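Local coordinates for possible substrate binding protein of ABC transporter system (PDB 3N0X) that probably binds a branched-chain amino acid or a related small ligand in the periplasm and delivers it to an ABC transporter, at residues N125-A136 and L361-P369; T233-L241 and N278-A286. All blocks are in the same frame, centred on the assembly; numbering follows the deposited sequence.

Interaction 1. Residues N125-A136 and L361-P369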
loop_
_atom_site.group_PDB
_atom_site.type_symbol
_atom_site.label_atom_id
_atom_site.label_comp_id
_atom_site.label_asym_id
_atom_site.label_seq_id
_atom_site.Cartn_x
_atom_site.Cartn_y
_atom_site.Cartn_z
ATOM N N ASN A 125 2.662 -1.837 3.852
ATOM C CA ASN A 125 3.154 -0.790 4.734
ATOM C C ASN A 125 4.153 0.114 4.021
ATOM O O ASN A 125 4.616 -0.186 2.917
ATOM C CB ASN A 125 3.685 -1.338 6.084
ATOM C CG ASN A 125 4.905 -2.202 5.969
ATOM O OD1 ASN A 125 5.813 -1.935 5.182
ATOM N ND2 ASN A 125 4.957 -3.268 6.776
ATOM N N SER A 126 4.437 1.278 4.629
ATOM C CA SER A 126 5.306 2.270 3.991
ATOM C C SER A 126 6.730 1.733 3.778
ATOM O O SER A 126 7.391 2.090 2.806
ATOM C CB SER A 126 5.306 3.558 4.801
ATOM O OG SER A 126 4.049 4.195 4.682
ATOM N N SER A 127 7.191 0.857 4.658
ATOM C CA SER A 127 8.473 0.166 4.415
ATOM C C SER A 127 8.455 -0.688 3.147
ATOM O O SER A 127 9.441 -0.673 2.387
ATOM C CB SER A 127 8.950 -0.648 5.620
ATOM O OG SER A 127 9.435 0.234 6.624
ATOM N N GLN A 128 7.367 -1.429 2.892
ATOM C CA GLN A 128 7.240 -2.175 1.639
ATOM C C GLN A 128 7.330 -1.230 0.421
ATOM O O GLN A 128 8.014 -1.542 -0.565
ATOM C CB GLN A 128 5.978 -3.029 1.620
ATOM C CG GLN A 128 6.139 -4.332 2.494
ATOM C CD GLN A 128 4.797 -5.021 2.724
ATOM O OE1 GLN A 128 3.830 -4.375 3.141
ATOM N NE2 GLN A 128 4.747 -6.312 2.485
ATOM N N ASP A 129 6.663 -0.072 0.498
ATOM C CA ASP A 129 6.785 0.891 -0.600
ATOM C C ASP A 129 8.273 1.278 -0.850
ATOM O O ASP A 129 8.805 1.151 -1.941
ATOM C CB ASP A 129 5.915 2.115 -0.341
ATOM C CG ASP A 129 4.446 1.888 -0.711
ATOM O OD1 ASP A 129 4.169 1.015 -1.561
ATOM O OD2 ASP A 129 3.596 2.655 -0.213
ATOM N N ALA A 130 8.965 1.689 0.210
ATOM C CA ALA A 130 10.304 2.188 0.063
ATOM C C ALA A 130 11.276 1.102 -0.365
ATOM O O ALA A 130 12.103 1.308 -1.242
ATOM C CB ALA A 130 10.748 2.857 1.408
ATOM N N ILE A 131 11.159 -0.066 0.260
ATOM C CA ILE A 131 12.015 -1.172 -0.049
ATOM C C ILE A 131 11.835 -1.669 -1.491
ATOM O O ILE A 131 12.817 -1.935 -2.203
ATOM C CB ILE A 131 11.800 -2.310 1.001
ATOM C CG1 ILE A 131 12.336 -1.856 2.348
ATOM C CG2 ILE A 131 12.466 -3.602 0.553
ATOM C CD1 ILE A 131 11.864 -2.704 3.553
ATOM N N SER A 132 10.585 -1.832 -1.912
ATOM C CA SER A 132 10.330 -2.237 -3.274
ATOM C C SER A 132 10.991 -1.268 -4.271
ATOM O O SER A 132 11.500 -1.694 -5.303
ATOM C CB SER A 132 8.820 -2.352 -3.550
ATOM O OG SER A 132 8.149 -1.101 -3.468
ATOM N N ASN A 133 10.949 0.028 -4.002
ATOM C CA ASN A 133 11.635 0.988 -4.869
ATOM C C ASN A 133 13.139 0.783 -4.941
ATOM O O ASN A 133 13.737 0.818 -6.008
ATOM C CB ASN A 133 11.261 2.424 -4.486
ATOM C CG ASN A 133 9.954 2.848 -5.100
ATOM O OD1 ASN A 133 9.951 3.429 -6.202
ATOM N ND2 ASN A 133 8.837 2.532 -4.445
ATOM N N ALA A 134 13.758 0.522 -3.792
ATOM C CA ALA A 134 15.203 0.291 -3.756
ATOM C C ALA A 134 15.580 -0.959 -4.533
ATOM O O ALA A 134 16.554 -0.964 -5.291
ATOM C CB ALA A 134 15.703 0.189 -2.302
ATOM N N VAL A 135 14.808 -2.043 -4.356
ATOM C CA VAL A 135 15.054 -3.292 -5.047
ATOM C C VAL A 135 14.797 -3.111 -6.561
ATOM O O VAL A 135 15.537 -3.688 -7.395
ATOM C CB VAL A 135 14.184 -4.427 -4.437
ATOM C CG1 VAL A 135 14.192 -5.683 -5.309
ATOM C CG2 VAL A 135 14.645 -4.702 -2.987
ATOM N N ALA A 136 13.807 -2.295 -6.922
ATOM C CA ALA A 136 13.503 -2.066 -8.321
ATOM C C ALA A 136 14.668 -1.358 -9.036
ATOM O O ALA A 136 15.120 -1.827 -10.097
ATOM C CB ALA A 136 12.228 -1.210 -8.462
ATOM N N LEU A 361 8.325 -7.969 -8.413
ATOM C CA LEU A 361 9.211 -8.262 -7.305
ATOM C C LEU A 361 8.457 -9.206 -6.373
ATOM O O LEU A 361 7.523 -8.804 -5.661
ATOM C CB LEU A 361 9.608 -6.973 -6.602
ATOM C CG LEU A 361 10.138 -5.852 -7.490
ATOM C CD1 LEU A 361 10.405 -4.571 -6.671
ATOM C CD2 LEU A 361 11.413 -6.294 -8.206
ATOM N N LYS A 362 8.867 -10.461 -6.395
ATOM C CA LYS A 362 8.255 -11.523 -5.616
ATOM C C LYS A 362 8.594 -11.369 -4.134
ATOM O O LYS A 362 9.548 -10.674 -3.763
ATOM C CB LYS A 362 8.745 -12.881 -6.133
ATOM C CG LYS A 362 8.476 -13.121 -7.615
ATOM C CD LYS A 362 6.991 -13.332 -7.904
ATOM N N ILE A 363 7.825 -12.043 -3.293
ATOM C CA ILE A 363 7.984 -11.911 -1.852
ATOM C C ILE A 363 9.416 -12.103 -1.388
ATOM O O ILE A 363 9.917 -11.324 -0.579
ATOM C CB ILE A 363 7.015 -12.868 -1.114
ATOM C CG1 ILE A 363 5.583 -12.322 -1.195
ATOM C CG2 ILE A 363 7.442 -13.056 0.356
ATOM C CD1 ILE A 363 4.504 -13.328 -0.932
ATOM N N GLU A 364 10.090 -13.122 -1.926
ATOM C CA GLU A 364 11.457 -13.402 -1.461
ATOM C C GLU A 364 12.520 -12.423 -1.943
ATOM O O GLU A 364 13.685 -12.503 -1.502
ATOM C CB GLU A 364 11.910 -14.823 -1.795
ATOM C CG GLU A 364 11.244 -15.452 -2.986
ATOM C CD GLU A 364 9.766 -15.778 -2.746
ATOM O OE1 GLU A 364 9.380 -16.491 -1.774
ATOM O OE2 GLU A 364 8.976 -15.302 -3.554
ATOM N N GLU A 365 12.147 -11.523 -2.844
ATOM C CA GLU A 365 13.090 -10.496 -3.344
ATOM C C GLU A 365 13.225 -9.281 -2.445
ATOM O O GLU A 365 14.051 -8.411 -2.747
ATOM C CB GLU A 365 12.667 -10.034 -4.748
ATOM C CG GLU A 365 12.741 -11.187 -5.753
ATOM C CD GLU A 365 12.242 -10.830 -7.140
ATOM O OE1 GLU A 365 12.599 -9.755 -7.647
ATOM O OE2 GLU A 365 11.583 -11.664 -7.768
HETATM N N MSE A 366 12.402 -9.171 -1.391
HETATM C CA MSE A 366 12.416 -8.005 -0.499
HETATM C C MSE A 366 12.475 -8.489 0.933
HETATM O O MSE A 366 11.694 -9.348 1.309
HETATM C CB MSE A 366 11.171 -7.145 -0.679
HETATM C CG MSE A 366 10.993 -6.525 -2.076
HETATM SE SE MSE A 366 9.261 -5.867 -2.394
HETATM C CE MSE A 366 8.375 -7.583 -2.534
ATOM N N ASN A 367 13.416 -7.972 1.705
ATOM C CA ASN A 367 13.497 -8.251 3.145
ATOM C C ASN A 367 12.753 -7.151 3.915
ATOM O O ASN A 367 13.240 -6.014 4.041
ATOM C CB ASN A 367 14.953 -8.292 3.617
ATOM C CG ASN A 367 15.061 -8.564 5.102
ATOM O OD1 ASN A 367 14.314 -9.363 5.640
ATOM N ND2 ASN A 367 15.989 -7.897 5.767
ATOM N N ILE A 368 11.569 -7.467 4.430
ATOM C CA ILE A 368 10.761 -6.448 5.132
ATOM C C ILE A 368 11.103 -6.597 6.633
ATOM O O ILE A 368 10.881 -7.673 7.235
ATOM C CB ILE A 368 9.252 -6.633 4.898
ATOM C CG1 ILE A 368 8.964 -6.772 3.401
ATOM C CG2 ILE A 368 8.474 -5.510 5.561
ATOM C CD1 ILE A 368 9.425 -5.637 2.535
ATOM N N PRO A 369 11.649 -5.528 7.248
ATOM C CA PRO A 369 12.053 -5.642 8.659
ATOM C C PRO A 369 10.894 -6.003 9.601
ATOM O O PRO A 369 9.734 -5.644 9.338
ATOM C CB PRO A 369 12.580 -4.233 8.997
ATOM C CG PRO A 369 11.897 -3.319 8.054
ATOM C CD PRO A 369 11.567 -4.124 6.802
HETATM O O HOH W 1 7.673 -3.681 8.598
#

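Interaction 2. Residues T233-L241 and N278-A286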
loop_
_atom_site.group_PDB
_atom_site.type_symbol
_atom_site.label_atom_id
_atom_site.label_comp_id
_atom_site.label_asym_id
_atom_site.label_seq_id
_atom_site.Cartn_x
_atom_site.Cartn_y
_atom_site.Cartn_z
ATOM N N THR A 233 10.416 7.785 -8.652
ATOM C CA THR A 233 9.586 7.838 -7.471
ATOM C C THR A 233 8.663 6.606 -7.487
ATOM O O THR A 233 8.554 5.881 -8.515
ATOM C CB THR A 233 8.806 9.160 -7.382
ATOM O OG1 THR A 233 8.264 9.330 -6.075
ATOM C CG2 THR A 233 7.685 9.205 -8.447
ATOM N N GLY A 234 7.975 6.367 -6.383
ATOM C CA GLY A 234 7.008 5.263 -6.323
ATOM C C GLY A 234 5.759 5.509 -7.151
ATOM O O GLY A 234 5.465 6.631 -7.581
ATOM N N GLY A 235 4.980 4.449 -7.308
ATOM C CA GLY A 235 3.722 4.536 -8.040
ATOM C C GLY A 235 2.660 5.209 -7.211
ATOM O O GLY A 235 2.910 5.649 -6.082
ATOM N N ASN A 236 1.465 5.263 -7.754
ATOM C CA ASN A 236 0.395 5.977 -7.067
ATOM C C ASN A 236 -0.934 5.597 -7.689
ATOM O O ASN A 236 -1.001 4.851 -8.644
ATOM C CB ASN A 236 0.600 7.520 -7.114
ATOM C CG ASN A 236 0.155 8.202 -5.852
ATOM O OD1 ASN A 236 -0.830 7.813 -5.212
ATOM N ND2 ASN A 236 0.949 9.205 -5.429
ATOM N N ILE A 237 -1.992 6.132 -7.086
ATOM C CA ILE A 237 -3.326 5.900 -7.569
ATOM C C ILE A 237 -3.547 6.599 -8.896
ATOM O O ILE A 237 -2.824 7.505 -9.275
ATOM C CB ILE A 237 -4.397 6.312 -6.530
ATOM C CG1 ILE A 237 -4.303 7.790 -6.157
ATOM C CG2 ILE A 237 -4.247 5.369 -5.295
ATOM C CD1 ILE A 237 -5.459 8.270 -5.265
ATOM N N LEU A 238 -4.566 6.173 -9.637
ATOM C CA LEU A 238 -4.766 6.676 -10.983
ATOM C C LEU A 238 -4.877 8.204 -11.133
ATOM O O LEU A 238 -4.262 8.773 -12.028
ATOM C CB LEU A 238 -5.916 5.930 -11.714
ATOM C CG LEU A 238 -5.790 4.407 -11.852
ATOM C CD1 LEU A 238 -7.057 3.795 -12.521
ATOM C CD2 LEU A 238 -4.546 4.013 -12.625
ATOM N N PRO A 239 -5.682 8.891 -10.282
ATOM C CA PRO A 239 -5.696 10.358 -10.411
ATOM C C PRO A 239 -4.330 11.019 -10.229
ATOM O O PRO A 239 -4.011 12.018 -10.901
ATOM C CB PRO A 239 -6.645 10.802 -9.309
ATOM C CG PRO A 239 -7.470 9.615 -8.982
ATOM C CD PRO A 239 -6.615 8.401 -9.245
ATOM N N ALA A 240 -3.530 10.470 -9.339
ATOM C CA ALA A 240 -2.184 10.987 -9.100
ATOM C C ALA A 240 -1.195 10.705 -10.247
ATOM O O ALA A 240 -0.189 11.417 -10.410
ATOM C CB ALA A 240 -1.639 10.428 -7.780
ATOM N N LEU A 241 -1.462 9.666 -11.032
ATOM C CA LEU A 241 -0.599 9.303 -12.165
ATOM C C LEU A 241 -0.761 10.241 -13.383
ATOM O O LEU A 241 0.036 10.141 -14.319
ATOM C CB LEU A 241 -0.851 7.845 -12.584
ATOM C CG LEU A 241 -0.439 6.729 -11.640
ATOM C CD1 LEU A 241 -0.793 5.383 -12.251
ATOM C CD2 LEU A 241 1.069 6.825 -11.313
ATOM N N ASN A 278 -17.334 1.261 -15.661
ATOM C CA ASN A 278 -16.643 1.923 -16.773
ATOM C C ASN A 278 -15.341 2.617 -16.389
ATOM O O ASN A 278 -14.994 3.682 -16.920
ATOM C CB ASN A 278 -17.608 2.885 -17.457
ATOM C CG ASN A 278 -18.895 2.199 -17.863
ATOM O OD1 ASN A 278 -19.984 2.592 -17.435
ATOM N ND2 ASN A 278 -18.772 1.190 -18.717
ATOM N N ALA A 279 -14.611 1.974 -15.485
ATOM C CA ALA A 279 -13.343 2.444 -14.991
ATOM C C ALA A 279 -12.603 1.237 -14.441
ATOM O O ALA A 279 -13.241 0.269 -14.045
ATOM C CB ALA A 279 -13.534 3.475 -13.881
ATOM N N PRO A 280 -11.270 1.284 -14.416
ATOM C CA PRO A 280 -10.496 0.202 -13.826
ATOM C C PRO A 280 -10.422 0.263 -12.297
ATOM O O PRO A 280 -10.674 1.346 -11.673
ATOM C CB PRO A 280 -9.105 0.381 -14.433
ATOM C CG PRO A 280 -9.083 1.731 -15.033
ATOM C CD PRO A 280 -10.414 2.355 -14.943
ATOM N N PRO A 281 -10.110 -0.894 -11.675
ATOM C CA PRO A 281 -9.855 -0.915 -10.254
ATOM C C PRO A 281 -8.581 -0.154 -9.929
ATOM O O PRO A 281 -7.659 -0.111 -10.745
ATOM C CB PRO A 281 -9.685 -2.402 -9.943
ATOM C CG PRO A 281 -9.240 -3.024 -11.208
ATOM C CD PRO A 281 -9.840 -2.199 -12.322
ATOM N N ASP A 282 -8.534 0.389 -8.724
ATOM C CA ASP A 282 -7.358 1.138 -8.209
ATOM C C ASP A 282 -6.825 0.466 -6.918
ATOM O O ASP A 282 -7.285 -0.624 -6.509
ATOM C CB ASP A 282 -7.780 2.606 -8.012
ATOM C CG ASP A 282 -6.612 3.640 -8.200
ATOM O OD1 ASP A 282 -5.419 3.270 -8.065
ATOM O OD2 ASP A 282 -6.959 4.844 -8.437
ATOM N N PHE A 283 -5.831 1.103 -6.280
ATOM C CA PHE A 283 -5.207 0.571 -5.056
ATOM C C PHE A 283 -6.247 0.043 -4.077
ATOM O O PHE A 283 -6.121 -1.054 -3.527
ATOM C CB PHE A 283 -4.429 1.667 -4.283
ATOM C CG PHE A 283 -3.013 1.967 -4.771
ATOM C CD1 PHE A 283 -2.577 1.743 -6.071
ATOM C CD2 PHE A 283 -2.122 2.546 -3.886
ATOM C CE1 PHE A 283 -1.257 2.097 -6.453
ATOM C CE2 PHE A 283 -0.815 2.820 -4.249
ATOM C CZ PHE A 283 -0.400 2.620 -5.541
ATOM N N PHE A 284 -7.211 0.895 -3.781
ATOM C CA PHE A 284 -8.122 0.633 -2.680
ATOM C C PHE A 284 -9.047 -0.528 -2.993
ATOM O O PHE A 284 -9.411 -1.337 -2.112
ATOM C CB PHE A 284 -8.852 1.929 -2.300
ATOM C CG PHE A 284 -7.915 2.990 -1.852
ATOM C CD1 PHE A 284 -7.417 2.977 -0.573
ATOM C CD2 PHE A 284 -7.556 4.026 -2.696
ATOM C CE1 PHE A 284 -6.520 3.959 -0.141
ATOM C CE2 PHE A 284 -6.624 4.961 -2.292
ATOM C CZ PHE A 284 -6.106 4.934 -1.031
ATOM N N THR A 285 -9.404 -0.632 -4.255
ATOM C CA THR A 285 -10.238 -1.714 -4.732
ATOM C C THR A 285 -9.486 -3.030 -4.559
ATOM O O THR A 285 -10.006 -4.031 -4.029
ATOM C CB THR A 285 -10.518 -1.576 -6.222
ATOM O OG1 THR A 285 -10.726 -0.196 -6.577
ATOM C CG2 THR A 285 -11.745 -2.406 -6.586
ATOM N N ALA A 286 -8.245 -3.061 -5.017
ATOM C CA ALA A 286 -7.430 -4.249 -4.919
ATOM C C ALA A 286 -7.209 -4.662 -3.458
ATOM O O ALA A 286 -7.264 -5.831 -3.109
ATOM C CB ALA A 286 -6.052 -4.049 -5.639
#

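Interaction 1. Residues N125-A136 and L361-P369
Ile131 and Met366, modelled as selenomethionine, meet near the middle of a contact in which helix 126-137 is covered by the chain that leaves strand 359-361 through a short 3-10 turn. The direct contacts are largely apolar. Ile131 turns CG2 to the CB of Met366 and reaches Pro369 with its other end, CD1 lying 3.6 Å from Pro369 CD. With both torsions near -60° (chi1 -50°, chi2 -57°), Ile368 folds back onto the helix, placing its CD1 3.5 Å from Gln128 CG and 3.9 Å from Ile131 CD1. Further along, the selenium of Met366 rests 3.7 Å from Ser132 CB. Val135 CG1 and Leu361 CD2 touch as the two side chains run antiparallel past one another, while Leu361 CD1 lies 3.4 Å from the backbone oxygen Ser132 O.

Direct polar bonds between the segments are absent; those at the first helical turn are internal. Asn125 and Gln128 form a capping box: Gln128 N donates to Asn125 OD1 (2.8 Å), and Asn125 N returns a bond to Gln128 OE1 (2.9 Å) in the carbonyl plane. Gln128 NE2 is held by Ala335 O, so the amide is gripped at both ends. A water bonded to Pro369 O makes a weaker link to Asn125 ND2.

In this periplasmic-binding fold the contact joins the helix after strand 119-121 to the C-terminal chain. Strands 251-254 and 335-345 lie alongside, Met339 meeting Ser132 and Met366, whereas helix 152-165 packs against Ser127 and Ala134 of helix 126-137.

Interaction 2. Residues T233-L241 and N278-A286
The Phe283 ring carries Ile237 CG2 over one face, the methyl carbon 4.0 Å from the ring centroid and 25° off its normal, a CH-pi contact. Tyr255 meets this ring edge-to-face. On the Phe284 ring one face lies toward Phe283 CB; Tyr20 stacks with the ring, and Ile237 CG2 approaches CE2 of Phe284 obliquely. Ile237 holds CG1 between its backbone N and carbonyl carbon (chi1 59°), leaving CG2 to reach both phenylalanines.

The third flat group, the carboxylate of Asp282, supplies the polar link. Leu238 N donates to OD2 of Asp282 on its syn side at 3.0 Å and, weakly, to OD1. Phe283 N binds Asp282 OD1 from the anti side at 2.8 Å, so the carboxylate is gripped by backbone N-H groups of both segments, each standing somewhat out of its plane. Beside it, Leu238 CD1 packs 3.8 Å from Pro280 CG.

Asn236 OD1 accepts from Ile237 N and is also hydrogen-bonded to a bound glycerol, probably a crystallisation additive. A loop after a strand of one lobe meeting a helix start beside helix 18-35 of the other is consistent with the interlobe cleft of a periplasmic binding protein, bridged here by direct contact.

How the interactions relate
Interactions 1 and 2 lie side by side in the fold, their centres about 19 Å apart, and in sequence 233-241 and 278-286 both fall between 125-136 and 361-369. They touch where Asn133 OD1 lies 3.5 Å from Gly234 CA. Strand 251-254 is common ground: Ala253 N bonds Asn133 OD1, and Ala253 also pairs through its backbone with Gly235. Interaction 1 joins the C-terminal chain to helix 126-137, next to the four-stranded parallel sheet, while interaction 2 leads from the end of that sheet toward helix 18-35 of the other lobe. Asn133 and Ala253 thus set the helix of interaction 1 against the start of the loop that reaches the probable cleft in interaction 2.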